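Local coordinates for uncharacterized protein (Staphylococcus aureus subsp. aureus, PDB 3H04), which is of unknown function but has an alpha/beta-hydrolase fold and probably acts as a serine hydrolase, perhaps an esterase, at residues A23-T28 with T57-L62; L40-A45 with V165-A170; I63-R68 with E80-S85; G121-Y126 with P211-H216. One frame throughout, in Å; residues are numbered along the deposited sequence.

Interaction 1 (A23-T28 with T57-L62)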
# COMPACT_ATOMS: atom_id res chain seq x y z
N ALA A 23 -10.21 6.97 17.14
CA ALA A 23 -11.00 8.16 16.73
C ALA A 23 -11.05 9.18 17.87
O ALA A 23 -11.36 8.81 18.98
CB ALA A 23 -12.39 7.75 16.34
N LYS A 24 -10.78 10.45 17.56
CA LYS A 24 -10.78 11.56 18.53
C LYS A 24 -12.14 11.82 19.15
O LYS A 24 -12.25 12.08 20.34
CB LYS A 24 -10.32 12.87 17.87
CG LYS A 24 -8.81 13.06 17.77
CD LYS A 24 -8.45 14.29 16.89
CE LYS A 24 -7.24 14.02 15.98
NZ LYS A 24 -5.96 13.73 16.72
N ASN A 25 -13.17 11.79 18.32
CA ASN A 25 -14.52 12.04 18.80
C ASN A 25 -15.26 10.73 18.67
O ASN A 25 -15.39 10.18 17.58
CB ASN A 25 -15.17 13.17 17.99
CG ASN A 25 -14.21 14.33 17.76
OD1 ASN A 25 -13.59 14.43 16.70
ND2 ASN A 25 -14.03 15.16 18.78
N GLN A 26 -15.71 10.24 19.82
CA GLN A 26 -16.16 8.86 19.98
C GLN A 26 -17.69 8.83 19.95
O GLN A 26 -18.33 9.76 20.44
CB GLN A 26 -15.63 8.33 21.32
CG GLN A 26 -15.40 6.82 21.44
CD GLN A 26 -14.37 6.25 20.50
OE1 GLN A 26 -13.45 6.94 20.02
NE2 GLN A 26 -14.50 4.95 20.23
N PRO A 27 -18.29 7.75 19.40
CA PRO A 27 -17.66 6.54 18.90
C PRO A 27 -17.21 6.63 17.44
O PRO A 27 -17.64 7.52 16.69
CB PRO A 27 -18.77 5.48 19.05
CG PRO A 27 -20.04 6.25 19.38
CD PRO A 27 -19.74 7.70 19.19
N THR A 28 -16.36 5.68 17.04
CA THR A 28 -15.83 5.65 15.70
C THR A 28 -16.92 5.46 14.66
O THR A 28 -17.90 4.76 14.89
CB THR A 28 -14.81 4.52 15.53
OG1 THR A 28 -14.13 4.29 16.77
CG2 THR A 28 -13.83 4.92 14.53
N THR A 57 -8.28 10.47 11.77
CA THR A 57 -8.75 9.90 13.04
C THR A 57 -9.74 10.77 13.81
O THR A 57 -10.09 10.46 14.94
CB THR A 57 -7.58 9.51 13.96
OG1 THR A 57 -6.81 10.68 14.31
CG2 THR A 57 -6.68 8.49 13.25
N GLU A 58 -10.21 11.86 13.21
CA GLU A 58 -11.24 12.67 13.85
C GLU A 58 -12.42 11.80 14.22
O GLU A 58 -12.94 11.88 15.34
CB GLU A 58 -11.73 13.77 12.94
CG GLU A 58 -10.73 14.89 12.71
CD GLU A 58 -11.38 16.13 12.08
OE1 GLU A 58 -12.53 16.47 12.43
OE2 GLU A 58 -10.70 16.73 11.21
N HIS A 59 -12.85 10.98 13.26
CA HIS A 59 -14.02 10.13 13.44
C HIS A 59 -13.82 8.66 13.08
O HIS A 59 -14.73 7.85 13.27
CB HIS A 59 -15.20 10.74 12.69
CG HIS A 59 -15.65 12.05 13.28
ND1 HIS A 59 -15.77 13.20 12.54
CD2 HIS A 59 -15.98 12.38 14.56
CE1 HIS A 59 -16.18 14.19 13.33
NE2 HIS A 59 -16.30 13.71 14.56
N TYR A 60 -12.61 8.31 12.60
CA TYR A 60 -12.27 6.95 12.22
C TYR A 60 -11.10 6.43 13.06
O TYR A 60 -10.23 7.21 13.47
CB TYR A 60 -11.95 6.88 10.71
CG TYR A 60 -13.16 7.24 9.89
CD1 TYR A 60 -14.11 6.27 9.55
CD2 TYR A 60 -13.41 8.54 9.51
CE1 TYR A 60 -15.25 6.59 8.84
CE2 TYR A 60 -14.52 8.86 8.79
CZ TYR A 60 -15.45 7.89 8.46
OH TYR A 60 -16.59 8.25 7.76
N ASP A 61 -11.08 5.13 13.34
CA ASP A 61 -9.84 4.53 13.87
C ASP A 61 -8.91 4.27 12.71
O ASP A 61 -9.37 3.96 11.60
CB ASP A 61 -10.12 3.19 14.57
CG ASP A 61 -10.86 3.35 15.90
OD1 ASP A 61 -11.32 4.48 16.21
OD2 ASP A 61 -10.97 2.34 16.61
N LEU A 62 -7.61 4.42 12.97
CA LEU A 62 -6.55 4.21 11.99
C LEU A 62 -5.66 3.09 12.51
O LEU A 62 -5.11 3.20 13.59
CB LEU A 62 -5.72 5.48 11.76
CG LEU A 62 -4.66 5.34 10.67
CD1 LEU A 62 -5.34 5.05 9.32
CD2 LEU A 62 -3.82 6.61 10.60

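Interaction 2 (L40-A45 with V165-A170)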
# COMPACT_ATOMS: atom_id res chain seq x y z
N LEU A 40 7.20 -2.87 -1.77
CA LEU A 40 7.23 -4.13 -1.03
C LEU A 40 8.61 -4.46 -0.43
O LEU A 40 8.78 -5.56 0.11
CB LEU A 40 6.74 -5.33 -1.90
CG LEU A 40 5.40 -5.16 -2.65
CD1 LEU A 40 5.23 -6.26 -3.75
CD2 LEU A 40 4.22 -5.11 -1.68
N MET A 41 9.56 -3.53 -0.49
CA MET A 41 10.97 -3.84 -0.16
C MET A 41 11.55 -2.98 0.96
O MET A 41 12.56 -3.35 1.60
CB MET A 41 11.85 -3.67 -1.40
CG MET A 41 11.51 -4.52 -2.59
SD MET A 41 12.71 -4.43 -4.00
CE MET A 41 12.17 -5.92 -4.75
N PHE A 42 10.98 -1.81 1.19
CA PHE A 42 11.40 -0.98 2.27
C PHE A 42 10.19 -0.26 2.90
O PHE A 42 9.04 -0.44 2.50
CB PHE A 42 12.49 0.06 1.81
CG PHE A 42 11.96 1.15 0.89
CD1 PHE A 42 11.59 2.37 1.39
CD2 PHE A 42 11.80 0.90 -0.50
CE1 PHE A 42 11.12 3.38 0.57
CE2 PHE A 42 11.31 1.89 -1.35
CZ PHE A 42 10.96 3.13 -0.82
N GLY A 43 10.47 0.55 3.92
CA GLY A 43 9.43 1.38 4.52
C GLY A 43 9.14 0.97 5.96
O GLY A 43 9.92 0.20 6.61
N LYS A 44 8.09 1.55 6.48
CA LYS A 44 7.62 1.25 7.85
C LYS A 44 6.16 1.66 7.94
O LYS A 44 5.70 2.54 7.17
CB LYS A 44 8.44 1.99 8.91
CG LYS A 44 8.32 3.52 8.88
CD LYS A 44 9.35 4.21 9.84
CE LYS A 44 9.27 5.73 9.66
NZ LYS A 44 9.73 6.41 10.86
N ALA A 45 5.45 1.02 8.87
CA ALA A 45 4.01 1.21 9.07
C ALA A 45 3.65 2.62 9.53
O ALA A 45 2.59 3.15 9.14
CB ALA A 45 3.49 0.19 10.11
N VAL A 165 10.02 -6.27 9.26
CA VAL A 165 8.80 -5.56 8.86
C VAL A 165 9.03 -4.07 8.65
O VAL A 165 8.11 -3.37 8.27
CB VAL A 165 7.62 -5.75 9.85
CG1 VAL A 165 7.34 -7.22 10.06
CG2 VAL A 165 7.91 -5.05 11.19
N GLN A 166 10.25 -3.61 8.84
CA GLN A 166 10.61 -2.25 8.57
C GLN A 166 12.12 -2.18 8.30
O GLN A 166 12.87 -3.11 8.62
CB GLN A 166 10.19 -1.33 9.73
CG GLN A 166 10.97 -1.61 11.02
CD GLN A 166 10.65 -0.62 12.14
OE1 GLN A 166 10.40 0.55 11.90
NE2 GLN A 166 10.66 -1.10 13.35
N ASP A 167 12.55 -1.10 7.69
CA ASP A 167 13.97 -0.92 7.38
C ASP A 167 14.79 -1.17 8.62
O ASP A 167 14.51 -0.60 9.70
CB ASP A 167 14.29 0.51 6.85
CG ASP A 167 13.56 0.87 5.60
OD1 ASP A 167 12.98 -0.01 4.95
OD2 ASP A 167 13.48 2.08 5.31
N GLN A 168 15.81 -2.01 8.47
CA GLN A 168 16.81 -2.26 9.51
C GLN A 168 18.07 -1.38 9.36
O GLN A 168 18.93 -1.31 10.25
CB GLN A 168 17.15 -3.78 9.58
CG GLN A 168 18.27 -4.30 8.69
CD GLN A 168 17.95 -4.27 7.22
OE1 GLN A 168 16.80 -4.00 6.79
NE2 GLN A 168 18.98 -4.53 6.41
N ILE A 169 18.20 -0.76 8.19
CA ILE A 169 19.28 0.15 7.86
C ILE A 169 18.68 1.28 7.04
O ILE A 169 17.81 1.05 6.21
CB ILE A 169 20.40 -0.59 7.08
CG1 ILE A 169 21.69 0.25 6.95
CG2 ILE A 169 19.92 -1.12 5.72
CD1 ILE A 169 22.51 0.39 8.20
N ALA A 170 19.15 2.49 7.30
CA ALA A 170 18.62 3.68 6.67
C ALA A 170 18.55 3.54 5.17
O ALA A 170 17.56 3.98 4.60
CB ALA A 170 19.41 4.93 7.06
O HOH W 1 6.31 -1.58 9.81

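Interaction 3 (I63-R68 with E80-S85)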
# COMPACT_ATOMS: atom_id res chain seq x y z
N ILE A 63 -5.55 2.01 11.74
CA ILE A 63 -4.76 0.85 12.16
C ILE A 63 -3.60 0.65 11.20
O ILE A 63 -3.82 0.38 10.04
CB ILE A 63 -5.62 -0.40 12.19
CG1 ILE A 63 -6.85 -0.15 13.05
CG2 ILE A 63 -4.79 -1.57 12.78
CD1 ILE A 63 -8.16 0.15 12.32
N GLN A 64 -2.36 0.77 11.67
CA GLN A 64 -1.21 0.72 10.77
C GLN A 64 -0.59 -0.66 10.79
O GLN A 64 -0.01 -1.07 11.80
CB GLN A 64 -0.26 1.86 11.16
CG GLN A 64 -1.07 3.14 11.04
CD GLN A 64 -0.35 4.39 11.33
OE1 GLN A 64 -0.72 5.07 12.28
NE2 GLN A 64 0.61 4.78 10.48
N LEU A 65 -0.77 -1.43 9.72
CA LEU A 65 -0.32 -2.82 9.78
C LEU A 65 1.06 -3.04 9.25
O LEU A 65 1.60 -2.20 8.56
CB LEU A 65 -1.29 -3.84 9.14
CG LEU A 65 -1.56 -3.99 7.67
CD1 LEU A 65 -0.40 -4.51 6.87
CD2 LEU A 65 -2.87 -4.92 7.49
N SER A 66 1.64 -4.17 9.60
CA SER A 66 2.99 -4.52 9.15
C SER A 66 2.97 -5.84 8.41
O SER A 66 2.06 -6.67 8.61
CB SER A 66 3.93 -4.57 10.35
OG SER A 66 4.04 -3.23 10.87
N TYR A 67 3.96 -6.02 7.53
CA TYR A 67 4.16 -7.27 6.82
C TYR A 67 5.66 -7.43 6.59
O TYR A 67 6.38 -6.44 6.55
CB TYR A 67 3.41 -7.27 5.48
CG TYR A 67 3.73 -6.08 4.63
CD1 TYR A 67 4.79 -6.12 3.72
CD2 TYR A 67 2.99 -4.92 4.70
CE1 TYR A 67 5.09 -5.01 2.92
CE2 TYR A 67 3.27 -3.80 3.90
CZ TYR A 67 4.33 -3.88 3.01
OH TYR A 67 4.65 -2.79 2.27
N ARG A 68 6.11 -8.67 6.41
CA ARG A 68 7.52 -8.94 6.11
C ARG A 68 7.87 -8.46 4.69
O ARG A 68 7.08 -8.55 3.76
CB ARG A 68 7.84 -10.42 6.38
CG ARG A 68 7.99 -10.73 7.88
CD ARG A 68 8.10 -12.23 8.16
NE ARG A 68 6.82 -12.91 8.04
CZ ARG A 68 6.66 -14.20 8.30
NH1 ARG A 68 7.71 -14.96 8.66
NH2 ARG A 68 5.47 -14.76 8.19
N GLU A 80 0.14 -13.32 2.72
CA GLU A 80 -0.27 -14.08 3.91
C GLU A 80 -0.20 -13.22 5.19
O GLU A 80 -1.09 -13.27 6.01
CB GLU A 80 0.56 -15.37 4.08
CG GLU A 80 0.10 -16.47 3.18
CD GLU A 80 0.96 -17.74 3.23
OE1 GLU A 80 1.84 -17.86 4.14
OE2 GLU A 80 0.71 -18.61 2.35
N ASP A 81 0.87 -12.43 5.34
CA ASP A 81 1.00 -11.54 6.51
C ASP A 81 -0.09 -10.47 6.53
O ASP A 81 -0.67 -10.16 7.56
CB ASP A 81 2.39 -10.83 6.51
CG ASP A 81 3.57 -11.75 6.93
OD1 ASP A 81 3.34 -12.93 7.30
OD2 ASP A 81 4.74 -11.25 6.91
N VAL A 82 -0.30 -9.82 5.39
CA VAL A 82 -1.31 -8.79 5.26
C VAL A 82 -2.73 -9.32 5.64
O VAL A 82 -3.45 -8.70 6.41
CB VAL A 82 -1.27 -8.20 3.80
CG1 VAL A 82 -2.53 -7.39 3.52
CG2 VAL A 82 0.04 -7.36 3.61
N TYR A 83 -3.10 -10.47 5.10
CA TYR A 83 -4.42 -11.05 5.39
C TYR A 83 -4.52 -11.55 6.85
O TYR A 83 -5.57 -11.47 7.44
CB TYR A 83 -4.73 -12.17 4.40
CG TYR A 83 -5.01 -11.79 2.95
CD1 TYR A 83 -4.70 -10.53 2.43
CD2 TYR A 83 -5.55 -12.73 2.07
CE1 TYR A 83 -4.98 -10.21 1.08
CE2 TYR A 83 -5.79 -12.45 0.75
CZ TYR A 83 -5.53 -11.19 0.26
OH TYR A 83 -5.78 -10.92 -1.04
N ALA A 84 -3.42 -12.05 7.43
CA ALA A 84 -3.44 -12.48 8.85
C ALA A 84 -3.63 -11.22 9.72
O ALA A 84 -4.40 -11.24 10.64
CB ALA A 84 -2.19 -13.22 9.24
N SER A 85 -2.99 -10.11 9.36
CA SER A 85 -3.13 -8.89 10.13
C SER A 85 -4.51 -8.30 9.89
O SER A 85 -5.23 -7.94 10.85
CB SER A 85 -2.01 -7.88 9.82
OG SER A 85 -0.72 -8.47 10.07
O HOH W 2 0.28 -6.19 11.17

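Interaction 4 (G121-Y126 with P211-H216)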
# COMPACT_ATOMS: atom_id res chain seq x y z
N GLY A 121 -14.85 0.07 1.48
CA GLY A 121 -14.21 0.97 0.54
C GLY A 121 -12.71 0.87 0.56
O GLY A 121 -12.14 0.31 1.49
N VAL A 122 -12.08 1.45 -0.46
CA VAL A 122 -10.63 1.44 -0.60
C VAL A 122 -10.14 2.82 -0.97
O VAL A 122 -10.76 3.49 -1.84
CB VAL A 122 -10.14 0.49 -1.76
CG1 VAL A 122 -8.57 0.60 -1.91
CG2 VAL A 122 -10.55 -0.95 -1.49
N ILE A 123 -9.07 3.25 -0.30
CA ILE A 123 -8.37 4.49 -0.62
C ILE A 123 -7.04 4.10 -1.22
O ILE A 123 -6.25 3.44 -0.56
CB ILE A 123 -8.16 5.36 0.60
CG1 ILE A 123 -9.48 5.48 1.39
CG2 ILE A 123 -7.52 6.71 0.18
CD1 ILE A 123 -9.26 5.68 2.86
N ASP A 124 -6.83 4.48 -2.48
CA ASP A 124 -5.70 4.04 -3.33
C ASP A 124 -4.92 5.27 -3.70
O ASP A 124 -5.33 6.04 -4.58
CB ASP A 124 -6.25 3.35 -4.59
CG ASP A 124 -5.22 3.14 -5.70
OD1 ASP A 124 -3.98 3.29 -5.51
OD2 ASP A 124 -5.70 2.84 -6.84
N PHE A 125 -3.80 5.48 -2.99
CA PHE A 125 -2.88 6.57 -3.33
C PHE A 125 -1.76 5.98 -4.20
O PHE A 125 -0.98 5.15 -3.72
CB PHE A 125 -2.29 7.22 -2.09
CG PHE A 125 -3.13 8.29 -1.46
CD1 PHE A 125 -4.52 8.41 -1.68
CD2 PHE A 125 -2.52 9.20 -0.60
CE1 PHE A 125 -5.28 9.41 -1.01
CE2 PHE A 125 -3.24 10.16 0.02
CZ PHE A 125 -4.62 10.29 -0.17
N TYR A 126 -1.75 6.35 -5.48
CA TYR A 126 -0.70 6.00 -6.43
C TYR A 126 -0.23 4.54 -6.43
O TYR A 126 0.99 4.26 -6.49
CB TYR A 126 0.48 6.95 -6.38
CG TYR A 126 0.91 7.43 -5.01
CD1 TYR A 126 1.77 6.65 -4.22
CD2 TYR A 126 0.39 8.58 -4.46
CE1 TYR A 126 2.17 7.05 -2.91
CE2 TYR A 126 0.80 9.00 -3.16
CZ TYR A 126 1.69 8.24 -2.41
OH TYR A 126 2.05 8.62 -1.15
N PRO A 211 -16.46 0.98 -3.23
CA PRO A 211 -15.97 2.21 -3.84
C PRO A 211 -14.49 2.48 -3.63
O PRO A 211 -13.96 2.24 -2.54
CB PRO A 211 -16.80 3.30 -3.15
CG PRO A 211 -18.04 2.65 -2.72
CD PRO A 211 -17.61 1.25 -2.35
N VAL A 212 -13.86 3.04 -4.65
CA VAL A 212 -12.43 3.31 -4.62
C VAL A 212 -12.12 4.78 -4.77
O VAL A 212 -12.54 5.42 -5.77
CB VAL A 212 -11.68 2.59 -5.71
CG1 VAL A 212 -10.17 2.80 -5.47
CG2 VAL A 212 -12.05 1.03 -5.74
N PHE A 213 -11.40 5.33 -3.81
CA PHE A 213 -10.88 6.74 -3.94
C PHE A 213 -9.47 6.65 -4.52
O PHE A 213 -8.64 5.93 -3.97
CB PHE A 213 -10.88 7.41 -2.59
CG PHE A 213 -10.45 8.87 -2.60
CD1 PHE A 213 -11.39 9.86 -2.55
CD2 PHE A 213 -9.08 9.21 -2.68
CE1 PHE A 213 -11.01 11.22 -2.56
CE2 PHE A 213 -8.70 10.55 -2.69
CZ PHE A 213 -9.67 11.56 -2.65
N ILE A 214 -9.19 7.36 -5.61
CA ILE A 214 -7.87 7.27 -6.26
C ILE A 214 -7.26 8.65 -6.26
O ILE A 214 -7.95 9.61 -6.64
CB ILE A 214 -7.97 6.75 -7.69
CG1 ILE A 214 -8.69 5.36 -7.66
CG2 ILE A 214 -6.55 6.75 -8.36
CD1 ILE A 214 -9.18 4.81 -9.03
N ALA A 215 -5.98 8.77 -5.84
CA ALA A 215 -5.19 10.03 -6.02
C ALA A 215 -3.90 9.58 -6.70
O ALA A 215 -3.23 8.64 -6.21
CB ALA A 215 -4.91 10.73 -4.68
N HIS A 216 -3.56 10.20 -7.82
CA HIS A 216 -2.44 9.80 -8.61
C HIS A 216 -1.93 10.94 -9.47
O HIS A 216 -2.70 11.61 -10.02
CB HIS A 216 -2.85 8.61 -9.46
CG HIS A 216 -1.73 7.73 -9.88
ND1 HIS A 216 -1.87 6.38 -10.04
CD2 HIS A 216 -0.45 8.01 -10.20
CE1 HIS A 216 -0.73 5.86 -10.43
NE2 HIS A 216 0.15 6.84 -10.53

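Interaction 1 (A23-T28 with T57-L62)
Asp61 has chi1 near -71°, with CG anti to its carbonyl carbon, while Thr28 sits at chi1 -32°, so that OG1 lies beside its own backbone N and faces Asp61 OD1. The contact lies at the margin of the central sheet of an alpha/beta-hydrolase fold: 23-28 is the connection from strand 15-21 to strand 30-35, and it passes the start of strand 60-65, which lies between those two. OD1 of Asp61 accepts twice, from Ala23 N (2.9 Å) and from Thr28 OG1 (2.9 Å), both donors standing above the carboxylate plane, the latter by 50°. One carboxylate oxygen thus holds Ala23 and Thr28, near the two ends of the loop, while OD2 turns to Lys22 and Tyr93.

Further along, the backbone takes over just after helix 50-56. Lys24 N donates to Thr57 O (2.7 Å), almost along the C=O axis, and Asn25 N donates to Glu58 O (3.0 Å). Ala23 CA adds a C-H...O contact to Thr57 O at 3.1 Å. The Lys24 chain crosses Thr57 obliquely, bending at chi3 and chi4 to carry NZ to a salt bridge with Asp54. His59 meets Asn25 obliquely, its CD2 3.6 Å from Asn25 CB. Packing is also tight at Thr28, whose torsion lies well off a staggered position: its methyl CG2 comes within 3.0 Å of Asp61 N.

Interaction 2 (L40-A45 with V165-A170)
Asp167, Gly43 and Gln166 bury most of the surface in this contact, and two hydrogen bonds running in opposite senses define it. Gly43 N donates to Asp167 OD1 (2.8 Å, 159° at the hydrogen), reaching the oxygen from above the carboxylate plane, 31° out of it. In return Asp167 N donates to Gly43 O (3.1 Å), nearly along the C=O axis. Both partners of Gly43 therefore come from one residue; with chi1 near -60°, Asp167 folds CG back beside its own backbone N, which brings the carboxylate and the N-H to the same glycine. Asp167 OD1 also packs 3.2 Å from Phe42 CB. The backbone of Gly43 takes angles suited to glycine, at which a CB would crowd the carbonyl O of Phe42.

In alpha/beta-hydrolase terms, 40-45 follows strand 30-35 and a glycine-rich turn that in related esterases helps form the oxyanion hole, whereas 165-170 belongs to the long excursion, part helix and part loop, between strands 121-125 and 212-217. The contact lies at the protein surface. Arg172 touches both sides, bonding Met41 O and packing against Asp167.

Gln166 adds weaker contacts: Gln166 CA approaches Gly43 O at 3.2 Å in a C-H...O contact, and Gln166 CB lies 3.8 Å from Lys44 CB. Both of these side chains put CG in the crowded position between backbone N and carbonyl carbon, then run on extended. At the far end a water accepts from Ala45 N (2.9 Å) and donates to Val165 O (3.0 Å).

Interaction 3 (I63-R68 with E80-S85)
Asp81 sets its carboxylate edge to edge with the guanidinium of Arg68, the two planes only 7° apart. The grip is side-on and bidentate: Arg68 NE donates to Asp81 OD2 (2.9 Å) and Arg68 NH2 to Asp81 OD1 (2.9 Å, 172° at the hydrogen). Each oxygen uses its syn lone pair. The anti lone pair of OD2 takes a third bond, from the backbone Arg68 N (3.0 Å), so backbone and side chain of one residue hold the same carboxylate and fix its rotation. A bend at chi3 (-75°) turns the Arg68 chain back to make this possible. NH1 is engaged by Asp12 in another salt bridge; with two carboxylates around it, the buried arginine is probably kept charged.

Apolar contacts line the rest of the helix face. Tyr67 and Val82 run side by side in the same direction, Val82 CG2 lying 3.9 Å from Tyr67 CB and meeting the ring obliquely; the ring itself continues on to stack with His36. Asp81 CB also touches Tyr67 CB. Leu65, its CG in the crowded position between N and carbonyl carbon, sends CD2 to within 3.9 Å of Ser85 CB. A water accepts from both Ser66 N (2.9 Å) and Ser85 OG (2.7 Å), bridging strand exit and helix. Strand 60-65 and helix 75-91 here form the first half of a beta-alpha-beta crossover to the parallel strand 98-103, with strand 30-35 lying between the two in the sheet, a connection characteristic of the alpha/beta-hydrolase fold.

Interaction 4 (G121-Y126 with P211-H216)
Strands 121-125 and 212-216 run parallel, 8° apart with axes 4.7 Å from each other, and are laced by five hydrogen bonds that alternate direction as parallel pairing requires. Val122 N donates to Pro211 O, and Val122 O accepts from Phe213 N (2.8 Å); Asp124 N donates to Phe213 O (2.8 Å), meeting it almost along the C=O axis, and Asp124 O accepts from Ala215 N (3.1 Å). Tyr126 N closes the ladder on Ala215 O.

One face carries Ile123, Phe125, Phe213 and Ala215. Phe213 holds CG anti to its backbone N (chi1 -177°), which places CE2 4.0 Å from Phe125 CE1, the two side chains crossing obliquely. Ala215 CB makes an off-centre CH-pi contact with the Phe125 ring, approaching obliquely, 3.8 Å from Phe125 CD1. Val265 of helix 256-273 packs on this face. These are neighbouring strands of the alpha/beta-hydrolase sheet, although the chain makes a long excursion of helices and loops between them. The other face carries Val122, Asp124, Val212 and Ile214. Asp124 lies alongside Ile214, OD2 being 4.0 Å from Ile214 CG1, while OD1 bonds the backbone N of Gly127.

At the C-terminal ends the contact nears the probable catalytic triad of Ser104, Asp220 and His248. Tyr126 CA stands over the His216 ring, 3.9 Å from the ring centroid and 14° off its normal. The Tyr126 ring meets His248 edge-to-face and its OH bonds Asp251; His216 is fixed by Ser228 at ND1 and Val223 O at NE2.

From the N terminus, residues 23-28 open interaction 1, which closes at 57-62 and ties a connecting loop to the start of strand 60-65. Interaction 2 opens at 40-45, before that closure, and ends at 165-170, so the two cross. Interaction 3, on the continuation of the same strand, opens and closes between the halves of interaction 2 and joins strand to helix 75-91; the two touch, with Ala45 O and Gln64 NE2 probably hydrogen-bonded at 2.9 Å. Interaction 4 opens at 121-126 and closes at 211-216, crossing interaction 2, whose second segment lies in the excursion between its strands. Interactions 1, 3 and 4 all reach the same sheet; the centres of 3 and 4 are about 19 Å apart.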